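Local coordinates for Lmo0135 protein (Listeria monocytogenes EGD-e, PDB 5ISU), which probably binds peptides outside the cell as the substrate-binding component of an ABC transporter, at residues 247-253 with 470-476; 230-234 with 490-494; 261-267 with 390-396. All blocks are in the same frame, centred on the assembly; numbering follows the deposited sequence.

Contact 1. Residues 247-253 with 470-476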
ATOM      1  N   ALA A 247      28.180   8.082  -7.802  1.00 59.34           N
ATOM      2  CA  ALA A 247      27.925   6.861  -8.550  1.00 56.96           C
ATOM      3  C   ALA A 247      26.758   6.093  -7.916  1.00 52.05           C
ATOM      4  O   ALA A 247      26.943   5.362  -6.957  1.00 48.47           O
ATOM      5  CB  ALA A 247      29.180   5.996  -8.614  1.00 57.58           C
ATOM      6  N   VAL A 248      25.558   6.310  -8.444  1.00 50.31           N
ATOM      7  CA  VAL A 248      24.358   5.618  -7.978  1.00 50.80           C
ATOM      8  C   VAL A 248      23.496   5.203  -9.164  1.00 51.24           C
ATOM      9  O   VAL A 248      23.434   5.895 -10.184  1.00 51.97           O
ATOM     10  CB  VAL A 248      23.462   6.477  -7.041  1.00 50.60           C
ATOM     11  CG1 VAL A 248      24.219   6.927  -5.795  1.00 51.46           C
ATOM     12  CG2 VAL A 248      22.875   7.673  -7.786  1.00 51.39           C
ATOM     13  N   ASN A 249      22.829   4.070  -9.011  1.00 47.67           N
ATOM     14  CA  ASN A 249      21.902   3.598 -10.009  1.00 49.62           C
ATOM     15  C   ASN A 249      20.510   4.032  -9.520  1.00 48.22           C
ATOM     16  O   ASN A 249      20.161   3.830  -8.349  1.00 47.72           O
ATOM     17  CB  ASN A 249      22.014   2.071 -10.159  1.00 50.19           C
ATOM     18  CG  ASN A 249      23.389   1.627 -10.689  1.00 53.86           C
ATOM     19  OD1 ASN A 249      24.038   2.320 -11.486  1.00 54.88           O
ATOM     20  ND2 ASN A 249      23.822   0.460 -10.259  1.00 55.15           N
ATOM     21  N   ILE A 250      19.746   4.673 -10.396  1.00 46.36           N
ATOM     22  CA  ILE A 250      18.410   5.106 -10.060  1.00 47.00           C
ATOM     23  C   ILE A 250      17.450   4.057 -10.566  1.00 47.60           C
ATOM     24  O   ILE A 250      17.538   3.652 -11.721  1.00 47.83           O
ATOM     25  CB  ILE A 250      18.081   6.457 -10.691  1.00 50.45           C
ATOM     26  CG1 ILE A 250      19.076   7.522 -10.204  1.00 50.68           C
ATOM     27  CG2 ILE A 250      16.653   6.868 -10.368  1.00 50.14           C
ATOM     28  CD1 ILE A 250      19.098   7.699  -8.700  1.00 50.72           C
ATOM     29  N   ILE A 251      16.550   3.609  -9.692  1.00 45.70           N
ATOM     30  CA  ILE A 251      15.574   2.583 -10.037  1.00 47.97           C
ATOM     31  C   ILE A 251      14.170   3.153  -9.857  1.00 47.11           C
ATOM     32  O   ILE A 251      13.840   3.664  -8.791  1.00 47.20           O
ATOM     33  CB  ILE A 251      15.708   1.351  -9.127  1.00 48.62           C
ATOM     34  CG1 ILE A 251      17.176   0.953  -8.953  1.00 50.85           C
ATOM     35  CG2 ILE A 251      14.910   0.196  -9.708  1.00 50.12           C
ATOM     36  CD1 ILE A 251      17.399  -0.097  -7.889  1.00 50.34           C
ATOM     37  N   THR A 252      13.364   3.028 -10.901  1.00 47.95           N
ATOM     38  CA  THR A 252      11.995   3.509 -10.936  1.00 48.66           C
ATOM     39  C   THR A 252      11.070   2.310 -11.202  1.00 48.63           C
ATOM     40  O   THR A 252      11.267   1.578 -12.158  1.00 49.32           O
ATOM     41  CB  THR A 252      11.833   4.557 -12.036  1.00 48.99           C
ATOM     42  OG1 THR A 252      12.701   5.665 -11.755  1.00 48.86           O
ATOM     43  CG2 THR A 252      10.384   5.051 -12.118  1.00 50.87           C
ATOM     44  N   TYR A 253      10.059   2.143 -10.354  1.00 45.91           N
ATOM     45  CA  TYR A 253       9.151   1.006 -10.422  1.00 47.15           C
ATOM     46  C   TYR A 253       7.756   1.401  -9.889  1.00 46.50           C
ATOM     47  O   TYR A 253       7.640   2.358  -9.127  1.00 44.52           O
ATOM     48  CB  TYR A 253       9.740  -0.134  -9.587  1.00 47.04           C
ATOM     49  CG  TYR A 253      10.025   0.287  -8.154  1.00 45.85           C
ATOM     50  CD1 TYR A 253      11.152   1.025  -7.846  1.00 44.25           C
ATOM     51  CD2 TYR A 253       9.145  -0.030  -7.124  1.00 46.92           C
ATOM     52  CE1 TYR A 253      11.407   1.441  -6.561  1.00 46.16           C
ATOM     53  CE2 TYR A 253       9.393   0.371  -5.820  1.00 46.91           C
ATOM     54  CZ  TYR A 253      10.525   1.101  -5.540  1.00 47.12           C
ATOM     55  OH  TYR A 253      10.767   1.520  -4.257  1.00 49.86           O
ATOM     56  N   ALA A 470       7.557   4.847  -7.538  1.00 41.05           N
ATOM     57  CA  ALA A 470       8.463   5.239  -6.470  1.00 39.94           C
ATOM     58  C   ALA A 470       9.851   5.205  -7.112  1.00 40.42           C
ATOM     59  O   ALA A 470      10.032   4.615  -8.189  1.00 37.59           O
ATOM     60  CB  ALA A 470       8.377   4.275  -5.312  1.00 40.73           C
ATOM     61  N   VAL A 471      10.823   5.834  -6.452  1.00 42.02           N
ATOM     62  CA  VAL A 471      12.204   5.908  -6.963  1.00 41.79           C
ATOM     63  C   VAL A 471      13.209   5.607  -5.860  1.00 40.80           C
ATOM     64  O   VAL A 471      13.076   6.122  -4.742  1.00 40.82           O
ATOM     65  CB  VAL A 471      12.522   7.315  -7.517  1.00 44.15           C
ATOM     66  CG1 VAL A 471      13.899   7.346  -8.157  1.00 46.64           C
ATOM     67  CG2 VAL A 471      11.480   7.739  -8.540  1.00 45.19           C
ATOM     68  N   LEU A 472      14.192   4.771  -6.183  1.00 38.50           N
ATOM     69  CA  LEU A 472      15.281   4.437  -5.279  1.00 40.08           C
ATOM     70  C   LEU A 472      16.611   4.823  -5.896  1.00 41.10           C
ATOM     71  O   LEU A 472      16.788   4.783  -7.120  1.00 42.92           O
ATOM     72  CB  LEU A 472      15.393   2.934  -5.067  1.00 40.11           C
ATOM     73  CG  LEU A 472      14.237   2.209  -4.421  1.00 42.50           C
ATOM     74  CD1 LEU A 472      14.503   0.718  -4.530  1.00 42.40           C
ATOM     75  CD2 LEU A 472      14.043   2.666  -2.979  1.00 42.88           C
ATOM     76  N   ALA A 473      17.566   5.106  -5.023  1.00 40.01           N
ATOM     77  CA  ALA A 473      18.927   5.358  -5.417  1.00 41.07           C
ATOM     78  C   ALA A 473      19.742   4.309  -4.663  1.00 40.86           C
ATOM     79  O   ALA A 473      19.625   4.194  -3.438  1.00 38.78           O
ATOM     80  CB  ALA A 473      19.355   6.762  -5.041  1.00 42.77           C
ATOM     81  N   LEU A 474      20.530   3.535  -5.405  1.00 41.52           N
ATOM     82  CA  LEU A 474      21.371   2.472  -4.849  1.00 42.44           C
ATOM     83  C   LEU A 474      22.827   2.685  -5.261  1.00 42.31           C
ATOM     84  O   LEU A 474      23.122   2.703  -6.445  1.00 42.09           O
ATOM     85  CB  LEU A 474      20.919   1.100  -5.374  1.00 40.89           C
ATOM     86  CG  LEU A 474      21.800  -0.092  -4.967  1.00 42.44           C
ATOM     87  CD1 LEU A 474      21.794  -0.199  -3.454  1.00 43.66           C
ATOM     88  CD2 LEU A 474      21.376  -1.431  -5.581  1.00 42.04           C
ATOM     89  N   ASP A 475      23.720   2.793  -4.277  1.00 42.98           N
ATOM     90  CA  ASP A 475      25.166   2.961  -4.498  1.00 46.84           C
ATOM     91  C   ASP A 475      25.620   1.953  -5.591  1.00 48.19           C
ATOM     92  O   ASP A 475      25.372   0.728  -5.486  1.00 45.38           O
ATOM     93  CB  ASP A 475      25.888   2.800  -3.147  1.00 47.63           C
ATOM     94  CG  ASP A 475      27.410   2.850  -3.240  1.00 53.00           C
ATOM     95  OD1 ASP A 475      28.006   2.698  -4.336  1.00 54.41           O
ATOM     96  OD2 ASP A 475      28.033   2.983  -2.159  1.00 56.96           O
ATOM     97  N   SER A 476      26.255   2.492  -6.639  1.00 49.08           N
ATOM     98  CA  SER A 476      26.690   1.706  -7.806  1.00 51.98           C
ATOM     99  C   SER A 476      27.608   0.542  -7.519  1.00 50.48           C
ATOM    100  O   SER A 476      27.722  -0.338  -8.347  1.00 53.79           O
ATOM    101  CB  SER A 476      27.294   2.599  -8.904  1.00 56.45           C
ATOM    102  OG  SER A 476      26.258   3.299  -9.568  1.00 61.58           O
TER
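The ring of Tyr253 lies against the partner strand, with Ala470 O over one face and Leu472 at its edge. There Leu472 CG comes within 3.6 Å of Tyr253 CE1, close to the ring plane. Tyr253 OH is also 3.5 Å from Leu472 CG. Tyr253 CG sits between the backbone N and the carbonyl carbon (chi1 56°), which folds the ring back over 470-476. The amide of Asn249 is a second flat group. Its OD1 takes a weak hydrogen bond of 3.1 Å from Ser476 OG. Segments 248-253 and 470-475 run antiparallel, their directions 155° apart. Asn249-Leu474, Ile251-Leu472 and Tyr253-Ala470 are hydrogen-bonded pairs, each with two backbone bonds. Ile251 N to Leu472 O, at 2.8 Å, is the shortest. Strands 248-263 and 462-475 are long, consistent with the strands that link the two lobes in the type 2 periplasmic binding protein fold. On the face that bears Ile250, Val471 and Ala473, the two branches of Ile250 reach different partners. CG2 meets Val471 CG1 at 3.6 Å, and CD1 meets Ala473 CB at 3.8 Å. Helix 239-245 packs on Ile250 as well. Thr252 OG1 lies alongside Val471 and hydrogen-bonds to Glu297. On the opposite face, Phe492 touches both Ile251 and Leu472. Just before strand 248-263 begins and just after 462-475 ends, Ser476 N donates to Ala247 O at 3.0 Å.

Contact 2. Residues 230-234 with 490-494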
ATOM      1  N   ASN A 230      23.861   4.105   1.651  1.00 39.67           N
ATOM      2  CA  ASN A 230      24.048   3.353   0.404  1.00 39.74           C
ATOM      3  C   ASN A 230      22.778   3.172  -0.431  1.00 39.53           C
ATOM      4  O   ASN A 230      22.870   2.904  -1.627  1.00 38.67           O
ATOM      5  CB  ASN A 230      24.550   1.955   0.743  1.00 40.81           C
ATOM      6  CG  ASN A 230      25.859   1.964   1.496  1.00 43.43           C
ATOM      7  OD1 ASN A 230      25.927   1.486   2.630  1.00 45.88           O
ATOM      8  ND2 ASN A 230      26.894   2.538   0.892  1.00 43.39           N
ATOM      9  N   LEU A 231      21.612   3.308   0.205  1.00 36.10           N
ATOM     10  CA  LEU A 231      20.326   3.054  -0.433  1.00 38.57           C
ATOM     11  C   LEU A 231      19.205   3.833   0.238  1.00 36.21           C
ATOM     12  O   LEU A 231      19.144   3.910   1.451  1.00 37.79           O
ATOM     13  CB  LEU A 231      19.981   1.539  -0.336  1.00 40.38           C
ATOM     14  CG  LEU A 231      18.519   1.118  -0.655  1.00 41.85           C
ATOM     15  CD1 LEU A 231      18.130   1.479  -2.079  1.00 41.65           C
ATOM     16  CD2 LEU A 231      18.292  -0.371  -0.404  1.00 41.84           C
ATOM     17  N   LYS A 232      18.338   4.428  -0.563  1.00 37.41           N
ATOM     18  CA  LYS A 232      17.198   5.170  -0.036  1.00 40.47           C
ATOM     19  C   LYS A 232      16.229   5.522  -1.145  1.00 39.07           C
ATOM     20  O   LYS A 232      16.561   5.465  -2.335  1.00 41.25           O
ATOM     21  CB  LYS A 232      17.652   6.496   0.605  1.00 43.07           C
ATOM     22  CG  LYS A 232      18.246   7.477  -0.410  1.00 46.54           C
ATOM     23  CD  LYS A 232      18.947   8.668   0.219  1.00 49.58           C
ATOM     24  CE  LYS A 232      18.002   9.563   0.991  1.00 50.30           C
ATOM     25  NZ  LYS A 232      16.955  10.193   0.142  1.00 49.80           N
ATOM     26  N   SER A 233      15.049   5.938  -0.723  1.00 40.11           N
ATOM     27  CA  SER A 233      14.022   6.457  -1.600  1.00 40.30           C
ATOM     28  C   SER A 233      14.343   7.924  -1.921  1.00 39.67           C
ATOM     29  O   SER A 233      14.846   8.658  -1.072  1.00 37.06           O
ATOM     30  CB  SER A 233      12.674   6.378  -0.909  1.00 41.80           C
ATOM     31  OG  SER A 233      12.384   5.021  -0.596  1.00 44.61           O
ATOM     32  N   ILE A 234      14.023   8.331  -3.146  1.00 40.06           N
ATOM     33  CA  ILE A 234      14.267   9.668  -3.650  1.00 43.28           C
ATOM     34  C   ILE A 234      12.946  10.280  -4.117  1.00 45.94           C
ATOM     35  O   ILE A 234      12.102   9.584  -4.662  1.00 45.08           O
ATOM     36  CB  ILE A 234      15.222   9.614  -4.879  1.00 46.23           C
ATOM     37  CG1 ILE A 234      16.499   8.838  -4.559  1.00 48.65           C
ATOM     38  CG2 ILE A 234      15.570  11.007  -5.388  1.00 51.56           C
ATOM     39  CD1 ILE A 234      17.276   9.362  -3.368  1.00 47.19           C
ATOM     40  N   THR A 490       8.370  -1.287   0.843  1.00 39.31           N
ATOM     41  CA  THR A 490       9.592  -1.746   1.506  1.00 38.07           C
ATOM     42  C   THR A 490      10.886  -1.631   0.743  1.00 39.80           C
ATOM     43  O   THR A 490      11.901  -2.127   1.215  1.00 42.47           O
ATOM     44  CB  THR A 490       9.450  -3.228   1.852  1.00 36.92           C
ATOM     45  OG1 THR A 490       9.524  -4.010   0.648  1.00 36.45           O
ATOM     46  CG2 THR A 490       8.105  -3.480   2.570  1.00 37.91           C
ATOM     47  N   MET A 491      10.844  -0.989  -0.420  1.00 40.87           N
ATOM     48  CA  MET A 491      11.999  -0.821  -1.327  1.00 41.92           C
ATOM     49  C   MET A 491      12.292  -2.116  -2.033  1.00 37.76           C
ATOM     50  O   MET A 491      12.130  -2.188  -3.235  1.00 38.62           O
ATOM     51  CB  MET A 491      13.265  -0.274  -0.660  1.00 43.01           C
ATOM     52  CG  MET A 491      13.077   1.057   0.028  1.00 47.45           C
ATOM     53  SD  MET A 491      14.633   1.569   0.769  1.00 51.83           S
ATOM     54  CE  MET A 491      14.103   2.984   1.711  1.00 50.97           C
ATOM     55  N   PHE A 492      12.728  -3.132  -1.302  1.00 36.57           N
ATOM     56  CA  PHE A 492      13.014  -4.419  -1.913  1.00 36.36           C
ATOM     57  C   PHE A 492      12.258  -5.533  -1.219  1.00 36.00           C
ATOM     58  O   PHE A 492      11.855  -5.406  -0.045  1.00 35.43           O
ATOM     59  CB  PHE A 492      14.499  -4.741  -1.872  1.00 37.34           C
ATOM     60  CG  PHE A 492      15.336  -3.928  -2.818  1.00 37.69           C
ATOM     61  CD1 PHE A 492      15.352  -4.225  -4.170  1.00 39.23           C
ATOM     62  CD2 PHE A 492      16.161  -2.928  -2.352  1.00 37.74           C
ATOM     63  CE1 PHE A 492      16.139  -3.511  -5.053  1.00 38.05           C
ATOM     64  CE2 PHE A 492      16.961  -2.215  -3.226  1.00 38.68           C
ATOM     65  CZ  PHE A 492      16.940  -2.500  -4.582  1.00 38.58           C
ATOM     66  N   ARG A 493      12.103  -6.629  -1.959  1.00 34.40           N
ATOM     67  CA  ARG A 493      11.407  -7.815  -1.498  1.00 34.27           C
ATOM     68  C   ARG A 493      12.322  -8.600  -0.607  1.00 34.00           C
ATOM     69  O   ARG A 493      11.909  -9.046   0.481  1.00 34.05           O
ATOM     70  CB  ARG A 493      11.008  -8.677  -2.700  1.00 36.26           C
ATOM     71  CG  ARG A 493      10.197  -9.946  -2.406  1.00 37.32           C
ATOM     72  CD  ARG A 493       9.999 -10.781  -3.678  1.00 37.60           C
ATOM     73  NE  ARG A 493      11.294 -11.065  -4.302  1.00 39.11           N
ATOM     74  CZ  ARG A 493      12.137 -12.027  -3.936  1.00 38.24           C
ATOM     75  NH1 ARG A 493      11.835 -12.869  -2.973  1.00 38.36           N
ATOM     76  NH2 ARG A 493      13.304 -12.138  -4.543  1.00 40.04           N
ATOM     77  N   ASP A 494      13.576  -8.737  -1.049  1.00 32.42           N
ATOM     78  CA  ASP A 494      14.538  -9.539  -0.340  1.00 34.59           C
ATOM     79  C   ASP A 494      15.968  -8.986  -0.495  1.00 36.95           C
ATOM     80  O   ASP A 494      16.619  -9.151  -1.530  1.00 36.03           O
ATOM     81  CB  ASP A 494      14.454 -10.980  -0.864  1.00 34.98           C
ATOM     82  CG  ASP A 494      15.251 -11.977  -0.017  1.00 36.52           C
ATOM     83  OD1 ASP A 494      16.048 -11.565   0.854  1.00 36.87           O
ATOM     84  OD2 ASP A 494      15.073 -13.199  -0.224  1.00 38.30           O
TER
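Leu231 CD2 meets the Phe492 ring at its edge, in the ring plane, 3.6 Å from CE2. Leu231 CD1 is a little farther, 4.0 Å from the same Phe492 CE2. The other half of the contact is Met491. The Met491 and Leu231 side chains pass one another, heading opposite ways, with Met491 SD 4.2 Å from Leu231 CG. Both later torsions of the methionine are near 180°, and together they carry its methyl across to the backbone of strand 231-233. Met491 CE ends 3.5 Å from Ser233 OG and 4.2 Å from Lys232 CA. No hydrogen bond crosses between the segments, and the contact is mainly apolar and mostly buried.

The next shell holds these groups in place. Leu474 and Ile22 touch Leu231, while Leu472 and Ile22 touch Met491. Strand 231-233 is bonded through its backbone to Ala473 on strand 462-475 and to Gly23 on strand 19-24. Lys232 turns the other way. Its NZ donates to Ser233 O at 2.9 Å and also bonds Asn221 OD1, so the ammonium group is tied to helix 217-225. On the other segment, Thr490 OG1 donates to Phe492 O at 2.8 Å and is also bonded to Gln487. Met491 has a positive phi of 75°, with psi -67°, and a weak bond runs from Phe492 N to Thr490 O. This is a classic gamma turn, at the start of the weakly bonded strand 491-492, which pairs antiparallel with 486-487 and packs against strand 231-233.

Contact 3. Residues 261-267 with 390-396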
ATOM      1  N   ALA A 261      -8.519  12.648  -6.835  1.00 41.35           N
ATOM      2  CA  ALA A 261      -9.290  13.706  -6.206  1.00 43.48           C
ATOM      3  C   ALA A 261     -10.669  13.149  -5.875  1.00 44.07           C
ATOM      4  O   ALA A 261     -11.233  12.425  -6.660  1.00 43.95           O
ATOM      5  CB  ALA A 261      -9.419  14.876  -7.144  1.00 45.54           C
ATOM      6  N   THR A 262     -11.198  13.490  -4.710  1.00 46.55           N
ATOM      7  CA  THR A 262     -12.526  13.049  -4.284  1.00 47.95           C
ATOM      8  C   THR A 262     -13.486  14.212  -4.380  1.00 46.03           C
ATOM      9  O   THR A 262     -13.093  15.333  -4.129  1.00 46.08           O
ATOM     10  CB  THR A 262     -12.537  12.685  -2.792  1.00 52.06           C
ATOM     11  OG1 THR A 262     -12.340  13.878  -2.020  1.00 60.02           O
ATOM     12  CG2 THR A 262     -11.456  11.691  -2.440  1.00 51.72           C
ATOM     13  N   PHE A 263     -14.749  13.953  -4.702  1.00 46.59           N
ATOM     14  CA  PHE A 263     -15.778  15.018  -4.737  1.00 47.33           C
ATOM     15  C   PHE A 263     -16.678  14.780  -3.535  1.00 48.10           C
ATOM     16  O   PHE A 263     -17.315  13.730  -3.452  1.00 45.52           O
ATOM     17  CB  PHE A 263     -16.583  14.999  -6.034  1.00 47.82           C
ATOM     18  CG  PHE A 263     -15.749  15.240  -7.274  1.00 45.86           C
ATOM     19  CD1 PHE A 263     -15.157  16.470  -7.498  1.00 46.61           C
ATOM     20  CD2 PHE A 263     -15.618  14.257  -8.245  1.00 45.08           C
ATOM     21  CE1 PHE A 263     -14.399  16.697  -8.635  1.00 46.44           C
ATOM     22  CE2 PHE A 263     -14.873  14.484  -9.391  1.00 43.34           C
ATOM     23  CZ  PHE A 263     -14.263  15.706  -9.584  1.00 44.99           C
ATOM     24  N   ASN A 264     -16.701  15.731  -2.595  1.00 49.94           N
ATOM     25  CA  ASN A 264     -17.478  15.577  -1.348  1.00 53.86           C
ATOM     26  C   ASN A 264     -18.979  15.759  -1.552  1.00 56.06           C
ATOM     27  O   ASN A 264     -19.478  16.889  -1.570  1.00 57.92           O
ATOM     28  CB  ASN A 264     -16.994  16.569  -0.286  1.00 56.32           C
ATOM     29  CG  ASN A 264     -17.527  16.255   1.113  1.00 58.81           C
ATOM     30  OD1 ASN A 264     -18.387  15.394   1.292  1.00 59.25           O
ATOM     31  ND2 ASN A 264     -16.991  16.939   2.116  1.00 61.07           N
ATOM     32  N   GLU A 265     -19.705  14.649  -1.658  1.00 56.53           N
ATOM     33  CA  GLU A 265     -21.153  14.713  -1.855  1.00 60.68           C
ATOM     34  C   GLU A 265     -21.956  15.237  -0.648  1.00 62.96           C
ATOM     35  O   GLU A 265     -23.170  15.365  -0.743  1.00 66.76           O
ATOM     36  CB  GLU A 265     -21.700  13.380  -2.360  1.00 62.49           C
ATOM     37  CG  GLU A 265     -21.083  12.999  -3.696  1.00 61.11           C
ATOM     38  CD  GLU A 265     -21.706  11.772  -4.341  1.00 63.30           C
ATOM     39  OE1 GLU A 265     -22.894  11.483  -4.088  1.00 63.92           O
ATOM     40  OE2 GLU A 265     -21.007  11.121  -5.155  1.00 63.80           O
ATOM     41  N   ASN A 266     -21.296  15.512   0.480  1.00 63.71           N
ATOM     42  CA  ASN A 266     -21.993  16.144   1.618  1.00 68.51           C
ATOM     43  C   ASN A 266     -22.298  17.622   1.276  1.00 69.75           C
ATOM     44  O   ASN A 266     -23.191  18.223   1.876  1.00 70.47           O
ATOM     45  CB  ASN A 266     -21.211  16.029   2.933  1.00 70.50           C
ATOM     46  CG  ASN A 266     -21.232  14.619   3.512  1.00 72.93           C
ATOM     47  OD1 ASN A 266     -22.041  13.770   3.108  1.00 73.06           O
ATOM     48  ND2 ASN A 266     -20.358  14.372   4.490  1.00 74.98           N
ATOM     49  N   GLN A 267     -21.546  18.201   0.327  1.00 66.07           N
ATOM     50  CA  GLN A 267     -21.837  19.554  -0.150  1.00 68.66           C
ATOM     51  C   GLN A 267     -22.944  19.365  -1.181  1.00 68.31           C
ATOM     52  O   GLN A 267     -22.766  18.617  -2.129  1.00 64.38           O
ATOM     53  CB  GLN A 267     -20.619  20.245  -0.786  1.00 68.09           C
ATOM     54  CG  GLN A 267     -19.523  20.618   0.208  1.00 68.40           C
ATOM     55  CD  GLN A 267     -18.580  21.693  -0.322  1.00 69.30           C
ATOM     56  OE1 GLN A 267     -18.576  22.003  -1.513  1.00 69.93           O
ATOM     57  NE2 GLN A 267     -17.782  22.273   0.570  1.00 70.91           N
ATOM     58  N   ASN A 390     -18.394  15.631   7.667  1.00 78.33           N
ATOM     59  CA  ASN A 390     -17.780  16.908   7.275  1.00 78.89           C
ATOM     60  C   ASN A 390     -18.105  17.332   5.842  1.00 76.41           C
ATOM     61  O   ASN A 390     -18.021  16.530   4.908  1.00 72.55           O
ATOM     62  CB  ASN A 390     -16.262  16.835   7.486  1.00 78.39           C
ATOM     63  CG  ASN A 390     -15.573  18.188   7.326  1.00 80.83           C
ATOM     64  OD1 ASN A 390     -15.574  18.782   6.239  1.00 81.81           O
ATOM     65  ND2 ASN A 390     -14.936  18.658   8.398  1.00 81.78           N
ATOM     66  N   ALA A 391     -18.468  18.609   5.697  1.00 78.37           N
ATOM     67  CA  ALA A 391     -18.801  19.223   4.404  1.00 75.78           C
ATOM     68  C   ALA A 391     -18.009  20.523   4.172  1.00 75.84           C
ATOM     69  O   ALA A 391     -18.451  21.401   3.422  1.00 76.17           O
ATOM     70  CB  ALA A 391     -20.296  19.498   4.323  1.00 77.68           C
ATOM     71  N   ASP A 392     -16.849  20.647   4.816  1.00 75.01           N
ATOM     72  CA  ASP A 392     -15.996  21.827   4.630  1.00 76.74           C
ATOM     73  C   ASP A 392     -15.294  21.781   3.286  1.00 71.32           C
ATOM     74  O   ASP A 392     -15.189  22.794   2.601  1.00 73.49           O
ATOM     75  CB  ASP A 392     -14.927  21.915   5.719  1.00 79.08           C
ATOM     76  CG  ASP A 392     -15.506  22.082   7.104  1.00 83.70           C
ATOM     77  OD1 ASP A 392     -16.721  22.375   7.247  1.00 84.03           O
ATOM     78  OD2 ASP A 392     -14.723  21.933   8.060  1.00 88.22           O
ATOM     79  N   TYR A 393     -14.826  20.593   2.914  1.00 67.23           N
ATOM     80  CA  TYR A 393     -14.086  20.414   1.667  1.00 64.57           C
ATOM     81  C   TYR A 393     -14.995  20.042   0.507  1.00 62.50           C
ATOM     82  O   TYR A 393     -15.884  19.216   0.642  1.00 60.88           O
ATOM     83  CB  TYR A 393     -12.971  19.352   1.832  1.00 62.17           C
ATOM     84  CG  TYR A 393     -13.426  17.902   2.089  1.00 60.70           C
ATOM     85  CD1 TYR A 393     -13.726  17.460   3.382  1.00 62.55           C
ATOM     86  CD2 TYR A 393     -13.494  16.970   1.052  1.00 58.68           C
ATOM     87  CE1 TYR A 393     -14.118  16.152   3.631  1.00 60.62           C
ATOM     88  CE2 TYR A 393     -13.874  15.654   1.293  1.00 57.94           C
ATOM     89  CZ  TYR A 393     -14.194  15.255   2.589  1.00 59.48           C
ATOM     90  OH  TYR A 393     -14.582  13.959   2.858  1.00 57.35           O
ATOM     91  N   SER A 394     -14.774  20.679  -0.635  1.00 62.02           N
ATOM     92  CA  SER A 394     -15.517  20.341  -1.837  1.00 60.66           C
ATOM     93  C   SER A 394     -14.735  19.205  -2.484  1.00 56.90           C
ATOM     94  O   SER A 394     -15.299  18.218  -2.954  1.00 56.77           O
ATOM     95  CB  SER A 394     -15.590  21.533  -2.792  1.00 61.43           C
ATOM     96  OG  SER A 394     -15.942  22.717  -2.100  1.00 63.91           O
ATOM     97  N   ILE A 395     -13.418  19.358  -2.482  1.00 56.06           N
ATOM     98  CA  ILE A 395     -12.514  18.384  -3.081  1.00 53.84           C
ATOM     99  C   ILE A 395     -11.345  18.139  -2.142  1.00 54.21           C
ATOM    100  O   ILE A 395     -10.874  19.068  -1.469  1.00 56.02           O
ATOM    101  CB  ILE A 395     -11.956  18.915  -4.424  1.00 53.13           C
ATOM    102  CG1 ILE A 395     -13.104  19.217  -5.395  1.00 53.27           C
ATOM    103  CG2 ILE A 395     -10.969  17.920  -5.039  1.00 51.87           C
ATOM    104  CD1 ILE A 395     -12.665  19.897  -6.673  1.00 53.99           C
ATOM    105  N   ALA A 396     -10.902  16.885  -2.088  1.00 52.49           N
ATOM    106  CA  ALA A 396      -9.749  16.489  -1.300  1.00 52.16           C
ATOM    107  C   ALA A 396      -8.820  15.610  -2.157  1.00 51.34           C
ATOM    108  O   ALA A 396      -9.267  14.688  -2.841  1.00 50.64           O
ATOM    109  CB  ALA A 396     -10.185  15.750  -0.058  1.00 53.95           C
TER
HETATM  110  O   HOH W   1     -16.721  24.817   0.117  1.00 56.35           O
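Thr262 pairs antiparallel with Ala396, and the bond from Asn264 N to Ser394 O, 2.9 Å and nearly straight at 176°, continues the pairing beyond Phe263 and Ile395. Strand 248-263 thus joins strand 395-400 in the mixed sheet, and a type I beta turn at Asn264-Gln267 follows. Ala396 O accepts from Thr262 N and also, on a lone pair, from Thr262 OG1. Phe263 and Ile395 run alongside each other on one face of the sheet, with Phe263 CD1 4.0 Å from Ile395 CG1. Helix 273-281 packs on Phe263.

Asn264 is central. With CG anti to the backbone N (chi1 -167°), its amide passes over the Tyr393 ring, the planes 30° apart. ND2 lies 3.2 Å above the ring centre. It donates to Asn390 O at 3.0 Å and to Tyr393 O at 2.9 Å. OD1 accepts from Asn266 N in an Asx turn and also bonds Asn423. Asn390 O has a second donor, Asn266 ND2, which arrives from the opposite face of the carbonyl plane. Asn266 ND2 also bonds Arg388 O. The Tyr393 hydroxyl bonds Tyr421 O. Gln267 uses both ends of its amide: NE2 donates to Ala391 O at 3.1 Å, and OE1 accepts from Ser394 OG at 2.8 Å. A water accepts from Gln267 NE2 and donates to Ser394 OG.

Contacts 1 and 2 touch, their centres about 9 Å apart. Asp475 N is 2.8 Å from Asn230 O and Val471 O is 2.9 Å from Ile234 N, both probable hydrogen bonds. Leu472 CD2 packs on Met491 CG at 3.5 Å. Strand 248-263 carries part of 247-253 and of 261-267, and pairs with 462-475 in contact 1 and 395-400 in contact 3, so one sheet reaches both. Their centres are about 38 Å apart and their nearest atoms about 18 Å. Contacts 2 and 3 are on opposite sides of the chain's centre, about 35 Å between centres. In this family the ligand, here probably a peptide, typically binds in the cleft between the lobes.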